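Local coordinates for protein alpha-14 giardin (Giardia lamblia, PDB 3CHJ) that binds calcium ions and phospholipid in the manner of an annexin and may act as a calcium-regulated structural element linking the membrane to the underlying axoneme, at residues T162-L165 with E166-L169; D200-Q203 with L204-Y208; R37-P41 with N42-N46; D70-S73 with L74-L78. One frame throughout, in Å; residues are numbered along the deposited sequence.

Interaction 1: residues T162-L165 with E166-L169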
loop_
_atom_site.group_PDB
_atom_site.type_symbol
_atom_site.label_atom_id
_atom_site.label_comp_id
_atom_site.label_asym_id
_atom_site.label_seq_id
_atom_site.Cartn_x
_atom_site.Cartn_y
_atom_site.Cartn_z
ATOM N N THR A 162 -3.908 -22.725 -18.551
ATOM C CA THR A 162 -4.275 -21.830 -19.636
ATOM C C THR A 162 -5.745 -21.965 -20.047
ATOM O O THR A 162 -6.389 -20.973 -20.381
ATOM C CB THR A 162 -3.319 -21.992 -20.830
ATOM O OG1 THR A 162 -1.983 -21.748 -20.376
ATOM C CG2 THR A 162 -3.648 -21.027 -21.955
ATOM N N HIS A 163 -6.290 -23.188 -20.014
ATOM C CA HIS A 163 -7.708 -23.395 -20.343
ATOM C C HIS A 163 -8.645 -22.558 -19.468
ATOM O O HIS A 163 -9.587 -21.945 -19.973
ATOM C CB HIS A 163 -8.106 -24.882 -20.270
ATOM C CG HIS A 163 -9.555 -25.141 -20.591
ATOM N ND1 HIS A 163 -10.063 -25.056 -21.869
ATOM C CD2 HIS A 163 -10.601 -25.474 -19.795
ATOM C CE1 HIS A 163 -11.358 -25.320 -21.848
ATOM N NE2 HIS A 163 -11.710 -25.578 -20.601
ATOM N N GLU A 164 -8.371 -22.539 -18.168
ATOM C CA GLU A 164 -9.186 -21.765 -17.232
ATOM C C GLU A 164 -9.071 -20.272 -17.524
ATOM O O GLU A 164 -10.057 -19.551 -17.459
ATOM C CB GLU A 164 -8.782 -22.074 -15.790
ATOM C CG GLU A 164 -8.989 -23.539 -15.389
ATOM C CD GLU A 164 -8.332 -23.891 -14.057
ATOM O OE1 GLU A 164 -7.144 -24.324 -14.033
ATOM O OE2 GLU A 164 -9.017 -23.750 -13.025
ATOM N N LEU A 165 -7.872 -19.835 -17.894
ATOM C CA LEU A 165 -7.660 -18.437 -18.274
ATOM C C LEU A 165 -8.427 -18.085 -19.528
ATOM O O LEU A 165 -9.026 -17.015 -19.597
ATOM C CB LEU A 165 -6.175 -18.114 -18.442
ATOM C CG LEU A 165 -5.428 -17.578 -17.221
ATOM C CD1 LEU A 165 -5.525 -18.534 -16.055
ATOM C CD2 LEU A 165 -3.968 -17.316 -17.586
ATOM N N GLU A 166 -8.418 -18.980 -20.523
ATOM C CA GLU A 166 -9.207 -18.756 -21.736
ATOM C C GLU A 166 -10.702 -18.611 -21.431
ATOM O O GLU A 166 -11.370 -17.736 -21.988
ATOM C CB GLU A 166 -8.984 -19.867 -22.775
ATOM C CG GLU A 166 -7.539 -20.025 -23.267
ATOM C CD GLU A 166 -7.112 -18.986 -24.311
ATOM O OE1 GLU A 166 -7.917 -18.087 -24.655
ATOM O OE2 GLU A 166 -5.952 -19.083 -24.788
ATOM N N GLU A 167 -11.224 -19.462 -20.540
ATOM C CA GLU A 167 -12.625 -19.392 -20.137
ATOM C C GLU A 167 -12.943 -18.074 -19.432
ATOM O O GLU A 167 -13.932 -17.427 -19.753
ATOM C CB GLU A 167 -12.970 -20.549 -19.204
ATOM C CG GLU A 167 -12.935 -21.931 -19.839
ATOM C CD GLU A 167 -13.208 -23.034 -18.813
ATOM O OE1 GLU A 167 -12.478 -23.122 -17.798
ATOM O OE2 GLU A 167 -14.159 -23.820 -19.020
ATOM N N ASP A 168 -12.107 -17.704 -18.461
ATOM C CA ASP A 168 -12.307 -16.448 -17.727
ATOM C C ASP A 168 -12.131 -15.220 -18.608
ATOM O O ASP A 168 -12.760 -14.187 -18.363
ATOM C CB ASP A 168 -11.358 -16.357 -16.539
ATOM C CG ASP A 168 -11.731 -17.304 -15.432
ATOM O OD1 ASP A 168 -12.893 -17.796 -15.421
ATOM O OD2 ASP A 168 -10.861 -17.548 -14.572
ATOM N N LEU A 169 -11.296 -15.338 -19.635
ATOM C CA LEU A 169 -11.086 -14.240 -20.584
ATOM C C LEU A 169 -12.383 -13.891 -21.306
ATOM O O LEU A 169 -12.753 -12.716 -21.432
ATOM C CB LEU A 169 -10.007 -14.635 -21.596
ATOM C CG LEU A 169 -9.589 -13.575 -22.597
ATOM C CD1 LEU A 169 -9.116 -12.329 -21.848
ATOM C CD2 LEU A 169 -8.500 -14.126 -23.460
#

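Interaction 2: residues D200-Q203 with L204-Y208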
loop_
_atom_site.group_PDB
_atom_site.type_symbol
_atom_site.label_atom_id
_atom_site.label_comp_id
_atom_site.label_asym_id
_atom_site.label_seq_id
_atom_site.Cartn_x
_atom_site.Cartn_y
_atom_site.Cartn_z
ATOM N N ASP A 200 -0.519 -15.732 -13.395
ATOM C CA ASP A 200 -1.757 -15.924 -14.164
ATOM C C ASP A 200 -2.446 -14.612 -14.537
ATOM O O ASP A 200 -3.015 -14.499 -15.622
ATOM C CB ASP A 200 -2.727 -16.854 -13.447
ATOM C CG ASP A 200 -2.240 -18.292 -13.420
ATOM O OD1 ASP A 200 -1.340 -18.610 -14.237
ATOM O OD2 ASP A 200 -2.764 -19.085 -12.603
ATOM N N PHE A 201 -2.415 -13.637 -13.628
ATOM C CA PHE A 201 -3.035 -12.349 -13.923
ATOM C C PHE A 201 -2.273 -11.621 -15.044
ATOM O O PHE A 201 -2.895 -11.024 -15.957
ATOM C CB PHE A 201 -3.146 -11.469 -12.668
ATOM C CG PHE A 201 -3.999 -10.269 -12.886
ATOM C CD1 PHE A 201 -5.379 -10.356 -12.767
ATOM C CD2 PHE A 201 -3.419 -9.065 -13.303
ATOM C CE1 PHE A 201 -6.190 -9.232 -12.990
ATOM C CE2 PHE A 201 -4.214 -7.944 -13.552
ATOM C CZ PHE A 201 -5.605 -8.031 -13.394
ATOM N N ARG A 202 -0.941 -11.684 -14.982
ATOM C CA ARG A 202 -0.120 -11.092 -16.035
ATOM C C ARG A 202 -0.425 -11.766 -17.373
ATOM O O ARG A 202 -0.618 -11.079 -18.379
ATOM C CB ARG A 202 1.361 -11.149 -15.686
ATOM C CG ARG A 202 1.751 -10.141 -14.596
ATOM C CD ARG A 202 3.199 -10.252 -14.170
ATOM N NE ARG A 202 4.119 -10.188 -15.316
ATOM C CZ ARG A 202 4.479 -9.066 -15.939
ATOM N NH1 ARG A 202 3.996 -7.885 -15.558
ATOM N NH2 ARG A 202 5.319 -9.118 -16.968
ATOM N N GLN A 203 -0.554 -13.087 -17.353
ATOM C CA GLN A 203 -0.881 -13.832 -18.570
ATOM C C GLN A 203 -2.237 -13.384 -19.105
ATOM O O GLN A 203 -2.371 -13.070 -20.292
ATOM C CB GLN A 203 -0.835 -15.343 -18.309
ATOM C CG GLN A 203 -0.990 -16.215 -19.537
ATOM C CD GLN A 203 -0.913 -17.694 -19.217
ATOM O OE1 GLN A 203 -0.307 -18.107 -18.225
ATOM N NE2 GLN A 203 -1.559 -18.508 -20.059
ATOM N N LEU A 204 -3.249 -13.338 -18.230
ATOM C CA LEU A 204 -4.591 -12.907 -18.627
ATOM C C LEU A 204 -4.594 -11.488 -19.238
ATOM O O LEU A 204 -5.269 -11.225 -20.229
ATOM C CB LEU A 204 -5.554 -12.972 -17.429
ATOM C CG LEU A 204 -7.027 -12.749 -17.799
ATOM C CD1 LEU A 204 -7.640 -14.000 -18.481
ATOM C CD2 LEU A 204 -7.823 -12.335 -16.553
ATOM N N HIS A 205 -3.856 -10.569 -18.607
ATOM C CA HIS A 205 -3.700 -9.206 -19.115
ATOM C C HIS A 205 -3.204 -9.211 -20.555
ATOM O O HIS A 205 -3.789 -8.540 -21.409
ATOM C CB HIS A 205 -2.762 -8.422 -18.194
ATOM C CG HIS A 205 -2.351 -7.072 -18.710
ATOM N ND1 HIS A 205 -2.687 -5.900 -18.065
ATOM C CD2 HIS A 205 -1.575 -6.711 -19.762
ATOM C CE1 HIS A 205 -2.146 -4.875 -18.705
ATOM N NE2 HIS A 205 -1.474 -5.339 -19.743
ATOM N N LYS A 206 -2.155 -9.994 -20.808
ATOM C CA LYS A 206 -1.561 -10.067 -22.157
ATOM C C LYS A 206 -2.472 -10.799 -23.146
ATOM O O LYS A 206 -2.591 -10.392 -24.309
ATOM C CB LYS A 206 -0.181 -10.716 -22.102
ATOM C CG LYS A 206 0.828 -9.943 -21.271
ATOM C CD LYS A 206 2.136 -10.713 -21.126
ATOM C CE LYS A 206 3.078 -10.017 -20.150
ATOM N NZ LYS A 206 3.660 -8.797 -20.753
ATOM N N MET A 207 -3.124 -11.859 -22.678
ATOM C CA MET A 207 -4.115 -12.584 -23.483
ATOM C C MET A 207 -5.269 -11.712 -23.937
ATOM O O MET A 207 -5.788 -11.886 -25.039
ATOM C CB MET A 207 -4.663 -13.801 -22.727
ATOM C CG MET A 207 -3.645 -14.911 -22.535
ATOM S SD MET A 207 -4.231 -16.190 -21.397
ATOM C CE MET A 207 -5.727 -16.798 -22.166
ATOM N N TYR A 208 -5.702 -10.786 -23.078
ATOM C CA TYR A 208 -6.815 -9.912 -23.378
ATOM C C TYR A 208 -6.427 -8.997 -24.538
ATOM O O TYR A 208 -7.161 -8.877 -25.520
ATOM C CB TYR A 208 -7.203 -9.126 -22.097
ATOM C CG TYR A 208 -8.441 -8.281 -22.266
ATOM C CD1 TYR A 208 -9.699 -8.752 -21.875
ATOM C CD2 TYR A 208 -8.369 -7.003 -22.822
ATOM C CE1 TYR A 208 -10.847 -7.964 -22.021
ATOM C CE2 TYR A 208 -9.485 -6.219 -22.978
ATOM C CZ TYR A 208 -10.743 -6.703 -22.591
ATOM O OH TYR A 208 -11.861 -5.915 -22.738
#

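Interaction 3: residues R37-P41 with N42-N46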
loop_
_atom_site.group_PDB
_atom_site.type_symbol
_atom_site.label_atom_id
_atom_site.label_comp_id
_atom_site.label_asym_id
_atom_site.label_seq_id
_atom_site.Cartn_x
_atom_site.Cartn_y
_atom_site.Cartn_z
ATOM N N ARG A 37 15.975 4.340 5.690
ATOM C CA ARG A 37 16.425 3.794 4.405
ATOM C C ARG A 37 17.658 2.902 4.543
ATOM O O ARG A 37 17.949 2.109 3.637
ATOM C CB ARG A 37 16.766 4.920 3.446
ATOM C CG ARG A 37 15.604 5.763 3.036
ATOM C CD ARG A 37 16.116 6.932 2.233
ATOM N NE ARG A 37 16.328 6.621 0.815
ATOM C CZ ARG A 37 17.366 7.032 0.086
ATOM N NH1 ARG A 37 18.373 7.707 0.641
ATOM N NH2 ARG A 37 17.432 6.717 -1.203
ATOM N N SER A 38 18.396 3.074 5.647
ATOM C CA SER A 38 19.733 2.460 5.814
ATOM C C SER A 38 19.735 1.121 6.541
ATOM O O SER A 38 20.722 0.380 6.461
ATOM C CB SER A 38 20.661 3.420 6.571
ATOM O OG SER A 38 20.935 4.557 5.792
ATOM N N TYR A 39 18.666 0.817 7.276
ATOM C CA TYR A 39 18.612 -0.371 8.142
ATOM C C TYR A 39 17.329 -1.174 7.921
ATOM O O TYR A 39 16.306 -0.599 7.542
ATOM C CB TYR A 39 18.699 0.017 9.623
ATOM C CG TYR A 39 19.956 0.762 9.993
ATOM C CD1 TYR A 39 21.151 0.074 10.237
ATOM C CD2 TYR A 39 19.953 2.153 10.108
ATOM C CE1 TYR A 39 22.308 0.768 10.583
ATOM C CE2 TYR A 39 21.109 2.851 10.442
ATOM C CZ TYR A 39 22.278 2.149 10.679
ATOM O OH TYR A 39 23.419 2.871 11.009
ATOM N N PRO A 40 17.385 -2.499 8.152
ATOM C CA PRO A 40 16.173 -3.313 8.035
ATOM C C PRO A 40 15.164 -3.001 9.148
ATOM O O PRO A 40 15.556 -2.569 10.225
ATOM C CB PRO A 40 16.694 -4.751 8.165
ATOM C CG PRO A 40 17.987 -4.640 8.866
ATOM C CD PRO A 40 18.572 -3.308 8.500
ATOM N N PRO A 41 13.859 -3.186 8.880
ATOM C CA PRO A 41 12.813 -2.857 9.855
ATOM C C PRO A 41 12.978 -3.475 11.243
ATOM O O PRO A 41 12.623 -2.839 12.236
ATOM C CB PRO A 41 11.540 -3.376 9.174
ATOM C CG PRO A 41 11.833 -3.171 7.738
ATOM C CD PRO A 41 13.274 -3.610 7.598
ATOM N N ASN A 42 13.509 -4.691 11.326
ATOM C CA ASN A 42 13.657 -5.314 12.638
ATOM C C ASN A 42 14.674 -4.585 13.497
ATOM O O ASN A 42 14.495 -4.484 14.710
ATOM C CB ASN A 42 13.984 -6.808 12.524
ATOM C CG ASN A 42 12.776 -7.639 12.099
ATOM O OD1 ASN A 42 11.636 -7.410 12.545
ATOM N ND2 ASN A 42 13.020 -8.622 11.236
ATOM N N GLN A 43 15.707 -4.053 12.857
ATOM C CA GLN A 43 16.715 -3.258 13.559
ATOM C C GLN A 43 16.166 -1.889 13.948
ATOM O O GLN A 43 16.506 -1.355 15.010
ATOM C CB GLN A 43 17.988 -3.101 12.722
ATOM C CG GLN A 43 18.683 -4.429 12.458
ATOM C CD GLN A 43 20.127 -4.301 11.992
ATOM O OE1 GLN A 43 20.619 -3.220 11.666
ATOM N NE2 GLN A 43 20.816 -5.433 11.964
ATOM N N LEU A 44 15.331 -1.306 13.086
ATOM C CA LEU A 44 14.685 -0.032 13.423
ATOM C C LEU A 44 13.751 -0.187 14.623
ATOM O O LEU A 44 13.694 0.685 15.494
ATOM C CB LEU A 44 13.936 0.515 12.207
ATOM C CG LEU A 44 14.801 0.845 10.982
ATOM C CD1 LEU A 44 13.938 1.108 9.727
ATOM C CD2 LEU A 44 15.751 2.032 11.255
ATOM N N ARG A 45 13.012 -1.297 14.672
ATOM C CA ARG A 45 12.190 -1.570 15.839
ATOM C C ARG A 45 13.048 -1.785 17.083
ATOM O O ARG A 45 12.694 -1.299 18.150
ATOM C CB ARG A 45 11.235 -2.743 15.622
ATOM C CG ARG A 45 10.325 -2.975 16.840
ATOM C CD ARG A 45 9.472 -4.215 16.693
ATOM N NE ARG A 45 10.287 -5.419 16.528
ATOM C CZ ARG A 45 9.789 -6.634 16.317
ATOM N NH1 ARG A 45 8.479 -6.805 16.239
ATOM N NH2 ARG A 45 10.602 -7.669 16.175
ATOM N N ASN A 46 14.171 -2.486 16.942
ATOM C CA ASN A 46 15.050 -2.661 18.098
ATOM C C ASN A 46 15.542 -1.322 18.620
ATOM O O ASN A 46 15.535 -1.079 19.834
ATOM C CB ASN A 46 16.242 -3.566 17.787
ATOM C CG ASN A 46 17.140 -3.765 19.011
ATOM O OD1 ASN A 46 18.321 -3.420 18.989
ATOM N ND2 ASN A 46 16.555 -4.270 20.103
#

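Interaction 4: residues D70-S73 with L74-L78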
loop_
_atom_site.group_PDB
_atom_site.type_symbol
_atom_site.label_atom_id
_atom_site.label_comp_id
_atom_site.label_asym_id
_atom_site.label_seq_id
_atom_site.Cartn_x
_atom_site.Cartn_y
_atom_site.Cartn_z
ATOM N N ASP A 70 1.950 15.003 10.551
ATOM C CA ASP A 70 2.193 14.226 9.316
ATOM C C ASP A 70 3.542 13.487 9.324
ATOM O O ASP A 70 3.624 12.272 9.056
ATOM C CB ASP A 70 1.979 15.054 8.014
ATOM C CG ASP A 70 2.847 16.336 7.903
ATOM O OD1 ASP A 70 3.701 16.658 8.760
ATOM O OD2 ASP A 70 2.639 17.041 6.877
ATOM N N PHE A 71 4.593 14.223 9.647
ATOM C CA PHE A 71 5.956 13.698 9.667
ATOM C C PHE A 71 6.186 12.710 10.830
ATOM O O PHE A 71 6.843 11.663 10.645
ATOM C CB PHE A 71 6.926 14.899 9.684
ATOM C CG PHE A 71 8.383 14.551 9.489
ATOM C CD1 PHE A 71 8.783 13.546 8.610
ATOM C CD2 PHE A 71 9.357 15.265 10.165
ATOM C CE1 PHE A 71 10.132 13.243 8.438
ATOM C CE2 PHE A 71 10.704 14.967 10.006
ATOM C CZ PHE A 71 11.092 13.949 9.130
ATOM N N GLU A 72 5.656 13.012 12.023
ATOM C CA GLU A 72 5.775 12.090 13.166
ATOM C C GLU A 72 5.130 10.735 12.835
ATOM O O GLU A 72 5.706 9.673 13.099
ATOM C CB GLU A 72 5.117 12.650 14.439
ATOM C CG GLU A 72 5.211 11.647 15.558
ATOM C CD GLU A 72 4.402 11.950 16.793
ATOM O OE1 GLU A 72 3.741 13.009 16.866
ATOM O OE2 GLU A 72 4.425 11.088 17.704
ATOM N N SER A 73 3.941 10.807 12.255
ATOM C CA SER A 73 3.187 9.604 11.899
ATOM C C SER A 73 3.966 8.776 10.889
ATOM O O SER A 73 4.087 7.549 11.024
ATOM C CB SER A 73 1.839 9.998 11.347
ATOM O OG SER A 73 1.066 10.547 12.415
ATOM N N LEU A 74 4.532 9.456 9.907
ATOM C CA LEU A 74 5.347 8.789 8.905
ATOM C C LEU A 74 6.534 8.070 9.525
ATOM O O LEU A 74 6.727 6.871 9.287
ATOM C CB LEU A 74 5.830 9.814 7.861
ATOM C CG LEU A 74 6.805 9.303 6.796
ATOM C CD1 LEU A 74 6.085 8.243 5.905
ATOM C CD2 LEU A 74 7.275 10.481 5.980
ATOM N N VAL A 75 7.322 8.790 10.331
ATOM C CA VAL A 75 8.506 8.188 10.963
ATOM C C VAL A 75 8.135 6.961 11.799
ATOM O O VAL A 75 8.798 5.924 11.727
ATOM C CB VAL A 75 9.279 9.244 11.811
ATOM C CG1 VAL A 75 10.353 8.602 12.664
ATOM C CG2 VAL A 75 9.895 10.290 10.885
ATOM N N LEU A 76 7.075 7.061 12.598
ATOM C CA LEU A 76 6.663 5.907 13.425
ATOM C C LEU A 76 6.305 4.698 12.565
ATOM O O LEU A 76 6.623 3.563 12.940
ATOM C CB LEU A 76 5.517 6.284 14.357
ATOM C CG LEU A 76 5.945 7.276 15.443
ATOM C CD1 LEU A 76 4.727 7.780 16.218
ATOM C CD2 LEU A 76 6.994 6.706 16.390
ATOM N N MET A 77 5.702 4.939 11.403
ATOM C CA MET A 77 5.336 3.839 10.496
ATOM C C MET A 77 6.589 3.172 9.945
ATOM O O MET A 77 6.589 1.963 9.652
ATOM C CB MET A 77 4.493 4.347 9.332
ATOM C CG MET A 77 3.068 4.763 9.672
ATOM S SD MET A 77 2.182 5.014 8.098
ATOM C CE MET A 77 0.693 5.881 8.655
ATOM N N LEU A 78 7.647 3.955 9.789
ATOM C CA LEU A 78 8.863 3.449 9.143
ATOM C C LEU A 78 9.655 2.553 10.056
ATOM O O LEU A 78 10.410 1.697 9.567
ATOM C CB LEU A 78 9.752 4.604 8.675
ATOM C CG LEU A 78 9.164 5.525 7.609
ATOM C CD1 LEU A 78 10.087 6.727 7.422
ATOM C CD2 LEU A 78 8.943 4.771 6.280
#

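Interaction 1: residues T162-L165 with E166-L169
Thr-162 starts the walk: its carbonyl O takes the backbone N of Glu-166 at 2.8 Å, the first of four i to i+4 bonds in the opening turns of helix 162-177. Its side chain runs beside that of Glu-166, both pointing the same way, and methyl CG2 sits 4.1 Å from OE2 of Glu-166. CG of Glu-166, anti to the carbonyl carbon (chi1 -60°), comes to 3.2 Å from Thr-162 O, and the bend at chi2 (-78°) then swings the carboxylate alongside the threonine. Thr-162 OG1 is probably hydrogen-bonded to NE2 of Gln-203 on helix 198-211.

One residue on, His-163 meets Glu-167. The glutamate's CG lies over one face of the imidazole, 4.2 Å from the ring centroid and displaced toward the rim, as a CH-pi contact. Its carboxylate then passes along the NE2 and CD2 side of the ring, OE1 3.6 Å from CD2, with the two planes 38° apart.

The carbonyl O of Glu-164 accepts Asp-168 N at 2.9 Å. Asp-168 is buried, and its two carboxylate oxygens are taken by Arg-191 and Tyr-196. Leu-165 closes the set, its O receiving Leu-169 N at 2.8 Å; both leucines pack against helix 198-211.

At this start of helix 162-177 in the all-helical annexin fold, OE1 of Glu-164 accepts the backbone N of Asp-161, and the helix dipole would probably ease its negative charge; the carboxylate of Glu-167 beside His-163 would tend to stabilise a protonated imidazole.

Interaction 2: residues D200-Q203 with L204-Y208
Residues 200-203 and 204-208 are successive turns of helix 198-211, joined by regular i to i+4 bonds: Leu-204 N to Asp-200 O and His-205 N to Phe-201 O, both 2.9 Å, then Lys-206 N to Arg-202 O at 3.1 Å and Met-207 N to Gln-203 O at 2.8 Å. On one flank Gln-203 and Met-207 slant across each other. The sulfur SD of Met-207 rests 3.7 Å from CG of Gln-203 and 3.8 Å from its NE2. A bend at the methionine's chi3 (59°) turns the terminal methyl away from the glutamine, on the side where Met-207 meets Glu-166 of helix 162-177.

This is an amphipathic helix of the all-helical annexin fold: Phe-201 and Leu-204 are buried against Ile-192 of helix 186-195, and Asp-200 OD2 accepts the backbone N of Arg-160.

On another flank Arg-202 and Lys-206 run side by side, pointing the same way. Their like-charged ends, NH2 of Arg-202 and NZ of Lys-206, stand 4.1 Å apart. Tyr-241 serves both: its ring makes a cation-pi contact with Arg-202, its backbone O accepts from NH1, and its OH is hydrogen-bonded to Lys-206 NZ. His-205 stacks on the same tyrosine while its ND1 is hydrogen-bonded to NE2 of His-237.

Interaction 3: residues R37-P41 with N42-N46
The side chain of Gln-43 lies across the ring of Pro-40, its CG 3.7 Å from the proline CG, and reaches on toward Tyr-39. There OE1 of Gln-43 comes within 3.6 Å of CD1 of Tyr-39; the two side chains meet at about a right angle, with amide and phenol planes 34° apart. With CG anti to its carbonyl carbon (chi1 -63°), the glutamine leans back over the residues ahead of the helix. Both ends of its amide are used: OE1 accepts the backbone N of Met-321 and NE2 bonds the hydroxyl of Ser-320, tying the C-terminal end of the model to this corner.

Leu-44 also packs back on Tyr-39. Its CD2 lies 3.9 Å from CB of Tyr-39, and its CD1 is 3.6 Å from the carbonyl O of Tyr-39.

The backbone carbonyl of Pro-40 is gripped twice, by Leu-44 N at 3.1 Å and more weakly by Gln-43 N at an N-H...O angle of 126°. Arg-45 N follows with Pro-41 O at 2.9 Å. Pro-40 is the N-cap and Pro-41 the first residue of the helix, where a missing N-H costs no helical bond; this common N-terminal position for proline here forms the tight corner between helices 31-38 and 41-55 of an annexin.

Interaction 4: residues D70-S73 with L74-L78
Two turns of helix 69-78 are joined by i to i+4 bonds from Leu-74 N to Asp-70 O, Val-75 N to Phe-71 O, Leu-76 N to Glu-72 O and Met-77 N to Ser-73 O. The nearly straight bond from Val-75 N to Phe-71 O measures 2.9 Å. The helix is packed among helices 31-38, 59-64, 262-272 and 301-310 of the all-helical annexin fold.

Phe-71 carries the buried side. Methyl CG2 of Val-75 lies over one face of its ring, 4.3 Å from the centroid and 27° off the normal, a CH-pi contact with CE1 as the closest ring atom at 3.8 Å. Leu-74 approaches the same ring differently: its CD2 stands at the edge, near the ring plane, 4.3 Å from CD1. A chi1 of -171° carries the ring toward the next turn, and its rotation at chi2 (38°) gives Val-75 the face and Leu-74 the edge; the ring also touches Ile-33 and Ala-306. Leu-74 continues the apolar surface to Ile-307 and Leu-310.

Ser-73 turns its OG back to the carbonyl O of Lys-69, so its hydroxyl is bonded within the helix itself. On the flank facing helix 59-64, Glu-72 and Leu-76 run side by side in the same direction, both touching Leu-63, and methyl CD1 of Leu-76 lies 3.6 Å from OE2 of Glu-72.

Overall arrangement
The four contacts form two touching pairs far apart in space. Interactions 1 and 2, centres 10 Å apart, hold helix 162-177 on helix 198-211: Leu-165 packs on Leu-204 and Gln-203, Glu-166 on Met-207, and Thr-162 OG1 makes a probable hydrogen bond to Gln-203 NE2. Interactions 3 and 4, centres 14 Å apart, meet where Leu-44 CD1 lies 3.6 Å from Leu-78 O. Interactions 1 and 4 lie about 44 Å apart, centre to centre, on opposite sides of the chain's centre. Interactions 1, 2 and 4 lie within single helices and are partly buried; interaction 3 is a surface corner between two helices. Acidic chemistry marks interaction 1, basic and aromatic groups interaction 2, prolines interaction 3, apolar packing interaction 4.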